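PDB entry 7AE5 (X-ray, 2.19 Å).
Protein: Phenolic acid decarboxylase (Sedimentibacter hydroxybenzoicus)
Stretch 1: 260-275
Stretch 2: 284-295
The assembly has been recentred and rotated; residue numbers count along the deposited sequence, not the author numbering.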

# COMPACT_ATOMS: atom_id res chain seq x y z
N VAL C 260 -38.02 41.14 12.97
CA VAL C 260 -37.38 40.72 14.21
C VAL C 260 -38.38 39.89 15.00
O VAL C 260 -39.50 40.34 15.24
CB VAL C 260 -36.88 41.91 15.04
CG1 VAL C 260 -36.22 41.42 16.33
CG2 VAL C 260 -35.91 42.77 14.24
N LEU C 261 -37.97 38.69 15.40
CA LEU C 261 -38.82 37.77 16.16
C LEU C 261 -38.25 37.67 17.57
O LEU C 261 -37.26 36.97 17.80
CB LEU C 261 -38.89 36.40 15.49
CG LEU C 261 -39.28 36.37 14.01
CD1 LEU C 261 -39.47 34.93 13.55
CD2 LEU C 261 -40.54 37.17 13.78
N GLU C 262 -38.88 38.36 18.51
CA GLU C 262 -38.47 38.30 19.91
C GLU C 262 -39.27 37.21 20.62
O GLU C 262 -40.50 37.17 20.54
CB GLU C 262 -38.68 39.65 20.59
CG GLU C 262 -37.93 40.78 19.92
CD GLU C 262 -38.15 42.12 20.60
OE1 GLU C 262 -38.55 42.12 21.79
OE2 GLU C 262 -37.92 43.16 19.96
N GLY C 263 -38.55 36.31 21.29
CA GLY C 263 -39.21 35.22 21.97
C GLY C 263 -38.29 34.53 22.95
O GLY C 263 -37.29 35.11 23.39
N HIS C 264 -38.63 33.29 23.27
CA HIS C 264 -37.87 32.54 24.26
C HIS C 264 -37.97 31.05 23.98
O HIS C 264 -38.99 30.56 23.49
CB HIS C 264 -38.37 32.83 25.68
CG HIS C 264 -39.78 32.39 25.93
ND1 HIS C 264 -40.85 33.25 25.86
CD2 HIS C 264 -40.29 31.18 26.25
CE1 HIS C 264 -41.96 32.59 26.12
NE2 HIS C 264 -41.65 31.33 26.37
N ILE C 265 -36.89 30.33 24.31
CA ILE C 265 -36.94 28.88 24.32
C ILE C 265 -37.85 28.42 25.45
O ILE C 265 -37.71 28.86 26.60
CB ILE C 265 -35.53 28.29 24.46
CG1 ILE C 265 -34.57 28.96 23.48
CG2 ILE C 265 -35.56 26.78 24.25
CD1 ILE C 265 -33.29 28.18 23.24
N ILE C 266 -38.79 27.54 25.13
CA ILE C 266 -39.73 27.03 26.12
C ILE C 266 -39.05 25.91 26.89
O ILE C 266 -38.66 24.89 26.30
CB ILE C 266 -41.03 26.55 25.45
CG1 ILE C 266 -41.43 27.52 24.33
CG2 ILE C 266 -42.14 26.43 26.47
CD1 ILE C 266 -42.62 27.07 23.52
N PRO C 267 -38.89 26.04 28.21
CA PRO C 267 -38.11 25.05 28.96
C PRO C 267 -38.79 23.69 29.00
O PRO C 267 -40.01 23.58 29.07
CB PRO C 267 -38.01 25.66 30.36
CG PRO C 267 -39.16 26.62 30.44
CD PRO C 267 -39.33 27.16 29.06
N ARG C 268 -37.96 22.64 28.94
CA ARG C 268 -38.40 21.25 29.11
C ARG C 268 -39.40 20.83 28.04
O ARG C 268 -40.31 20.04 28.31
CB ARG C 268 -38.97 21.01 30.50
CG ARG C 268 -38.19 21.67 31.62
CD ARG C 268 -38.71 21.24 32.99
NE ARG C 268 -38.48 19.82 33.24
CZ ARG C 268 -37.29 19.29 33.49
NH1 ARG C 268 -36.19 20.03 33.52
NH2 ARG C 268 -37.20 17.98 33.71
N VAL C 269 -39.25 21.33 26.82
CA VAL C 269 -40.13 20.99 25.71
C VAL C 269 -39.27 20.45 24.57
O VAL C 269 -38.32 21.11 24.14
CB VAL C 269 -40.96 22.19 25.24
CG1 VAL C 269 -41.69 21.86 23.94
CG2 VAL C 269 -41.95 22.59 26.32
N ARG C 270 -39.62 19.26 24.08
CA ARG C 270 -38.93 18.63 22.96
C ARG C 270 -39.98 18.10 21.99
O ARG C 270 -40.83 17.30 22.38
CB ARG C 270 -38.02 17.50 23.44
CG ARG C 270 -36.96 17.95 24.44
CD ARG C 270 -35.94 18.88 23.80
NE ARG C 270 -34.79 19.08 24.68
CZ ARG C 270 -34.72 20.03 25.60
NH1 ARG C 270 -35.69 20.91 25.78
NH2 ARG C 270 -33.63 20.10 26.37
N THR C 271 -39.91 18.56 20.75
CA THR C 271 -40.87 18.16 19.72
C THR C 271 -40.12 17.83 18.44
O THR C 271 -38.99 18.27 18.22
CB THR C 271 -41.92 19.24 19.45
OG1 THR C 271 -41.26 20.45 19.04
CG2 THR C 271 -42.75 19.52 20.70
N VAL C 272 -40.77 17.04 17.59
CA VAL C 272 -40.17 16.54 16.36
C VAL C 272 -39.83 17.70 15.42
O VAL C 272 -40.72 18.37 14.89
CB VAL C 272 -41.11 15.54 15.66
CG1 VAL C 272 -40.38 14.85 14.52
CG2 VAL C 272 -41.62 14.52 16.65
N GLU C 273 -38.53 17.93 15.23
CA GLU C 273 -38.04 18.91 14.27
C GLU C 273 -37.34 18.19 13.13
O GLU C 273 -36.60 17.22 13.36
CB GLU C 273 -37.07 19.90 14.94
CG GLU C 273 -36.67 21.07 14.07
CD GLU C 273 -35.41 20.81 13.25
OE1 GLU C 273 -34.76 19.77 13.48
OE2 GLU C 273 -35.08 21.64 12.38
N GLY C 274 -37.57 18.65 11.91
CA GLY C 274 -36.98 18.03 10.75
C GLY C 274 -37.96 17.12 10.03
O GLY C 274 -39.11 16.95 10.45
N PRO C 275 -37.51 16.50 8.92
CA PRO C 275 -36.15 16.63 8.39
C PRO C 275 -35.93 17.95 7.65
O PRO C 275 -36.88 18.67 7.37
CB PRO C 275 -36.02 15.44 7.43
CG PRO C 275 -37.37 14.76 7.40
CD PRO C 275 -38.36 15.67 8.06
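Stretch 2 284-295: SGARLQCEVKID

Stretch 2 lies along stretch 1 as one long antiparallel β-strand, paired by main-chain hydrogen bonds with two shorter strands of stretch 1 in turn. From Arg 287 to Ile 294 the strand is extended, with phi between -135° and -85° and psi between 100° and 162°, apart from Gln 289 at -177°; at Asp 295 psi falls to -27°. Its N-to-C direction makes an angle of 134° with strand 260-265 and 103° with strand 271-273, the closest axis approaches being 4.4 and 4.3 Å. Between these two partners, stretch 1 passes through a type II turn from Ile 266 to Val 269.

The register follows from the backbone. At the first pairing, His 264 N donates to Lys 293 O and Lys 293 N to His 264 O, both at 2.9 Å; Asp 295 N reaches Glu 262 O at 2.8 Å, and Ile 266 N reaches Glu 291 O at 3.0 Å. Past the turn, Thr 271 N meets Gln 289 O at 2.9 Å and Gln 289 N meets Thr 271 O at 2.8 Å. Glu 273 N to Arg 287 O (2.7 Å) and Arg 287 N to Glu 273 O (3.0 Å) complete the ladder. Ahead of the strand, Ala 286 CB lies 4.1 Å from Val 272 CG1.

Gly 263 faces Ile 294 with a CA-CA distance of 4.2 Å; a CB built on this glycine would fall 2.1 Å from Lys 293 O, a clash. On the same face, Ile 265 CG1 packs 4.1 Å from Val 292 CG2, and Val 272 CG2 packs 3.9 Å from Leu 288 CD2.

The face carrying His 264 and Thr 271 is more polar. His 264 ND1 donates to Asp 295 OD2 at 2.7 Å, near the ring plane, while Lys 293 CB covers a ring face, 4.0 Å from the centroid of the His 264 ring. Thr 271 OG1 donates to Glu 291 OE2 at 2.7 Å; the bond from Gln 289 NE2 to Glu 273 OE1, at 3.3 Å and 126°, is weak.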

# COMPACT_ATOMS: atom_id res chain seq x y z
N SER C 284 -31.23 16.02 6.88
CA SER C 284 -30.98 15.63 8.26
C SER C 284 -32.03 14.61 8.70
O SER C 284 -32.98 14.29 7.99
CB SER C 284 -31.02 16.84 9.18
OG SER C 284 -32.34 17.09 9.64
N GLY C 285 -31.84 14.09 9.91
CA GLY C 285 -32.84 13.23 10.51
C GLY C 285 -33.83 14.01 11.35
O GLY C 285 -33.57 15.13 11.79
N ALA C 286 -35.00 13.41 11.55
CA ALA C 286 -35.99 13.99 12.44
C ALA C 286 -35.61 13.68 13.89
O ALA C 286 -35.36 12.52 14.24
CB ALA C 286 -37.38 13.45 12.12
N ARG C 287 -35.54 14.72 14.71
CA ARG C 287 -35.15 14.57 16.11
C ARG C 287 -36.09 15.39 16.99
O ARG C 287 -36.79 16.28 16.51
CB ARG C 287 -33.70 15.02 16.34
CG ARG C 287 -32.67 14.21 15.57
CD ARG C 287 -32.08 13.08 16.41
NE ARG C 287 -31.07 12.33 15.68
CZ ARG C 287 -31.33 11.39 14.79
NH1 ARG C 287 -32.57 11.04 14.49
NH2 ARG C 287 -30.31 10.78 14.17
N LEU C 288 -36.08 15.06 18.28
CA LEU C 288 -36.86 15.81 19.26
C LEU C 288 -36.03 17.00 19.71
O LEU C 288 -35.13 16.87 20.54
CB LEU C 288 -37.24 14.92 20.44
CG LEU C 288 -38.29 13.84 20.16
CD1 LEU C 288 -38.30 12.81 21.28
CD2 LEU C 288 -39.66 14.47 20.00
N GLN C 289 -36.32 18.17 19.15
CA GLN C 289 -35.54 19.37 19.38
C GLN C 289 -36.38 20.40 20.13
O GLN C 289 -37.53 20.15 20.51
CB GLN C 289 -35.02 19.93 18.05
CG GLN C 289 -34.45 18.86 17.14
CD GLN C 289 -32.97 19.04 16.86
OE1 GLN C 289 -32.20 19.47 17.72
NE2 GLN C 289 -32.56 18.69 15.65
N CYS C 290 -35.79 21.57 20.35
CA CYS C 290 -36.41 22.58 21.19
C CYS C 290 -37.36 23.44 20.38
O CYS C 290 -37.21 23.60 19.17
CB CYS C 290 -35.34 23.47 21.83
SG CYS C 290 -34.47 22.71 23.20
N GLU C 291 -38.34 24.02 21.07
CA GLU C 291 -39.23 25.00 20.48
C GLU C 291 -39.06 26.37 21.14
O GLU C 291 -38.68 26.49 22.30
CB GLU C 291 -40.70 24.59 20.56
CG GLU C 291 -41.10 23.46 19.63
CD GLU C 291 -42.61 23.34 19.49
OE1 GLU C 291 -43.33 24.19 20.06
OE2 GLU C 291 -43.07 22.41 18.80
N VAL C 292 -39.36 27.40 20.35
CA VAL C 292 -39.29 28.78 20.78
C VAL C 292 -40.68 29.38 20.64
O VAL C 292 -41.31 29.28 19.58
CB VAL C 292 -38.27 29.59 19.95
CG1 VAL C 292 -38.28 31.07 20.34
CG2 VAL C 292 -36.88 28.99 20.09
N LYS C 293 -41.17 30.00 21.71
CA LYS C 293 -42.38 30.80 21.64
C LYS C 293 -42.00 32.20 21.20
O LYS C 293 -41.00 32.75 21.66
CB LYS C 293 -43.11 30.84 22.98
CG LYS C 293 -44.55 31.33 22.88
CD LYS C 293 -45.24 31.29 24.23
CE LYS C 293 -46.59 30.60 24.13
NZ LYS C 293 -47.54 31.34 23.24
N ILE C 294 -42.80 32.77 20.30
CA ILE C 294 -42.53 34.09 19.75
C ILE C 294 -43.44 35.07 20.47
O ILE C 294 -44.67 35.04 20.30
CB ILE C 294 -42.74 34.12 18.23
CG1 ILE C 294 -41.52 33.50 17.55
CG2 ILE C 294 -42.94 35.54 17.73
CD1 ILE C 294 -41.66 33.34 16.06
N ASP C 295 -42.85 35.93 21.31
CA ASP C 295 -43.60 36.83 22.17
C ASP C 295 -43.92 38.17 21.51
O ASP C 295 -44.92 38.80 21.86
CB ASP C 295 -42.84 37.08 23.47
CG ASP C 295 -42.57 35.81 24.25
OD1 ASP C 295 -43.54 35.20 24.74
OD2 ASP C 295 -41.39 35.42 24.36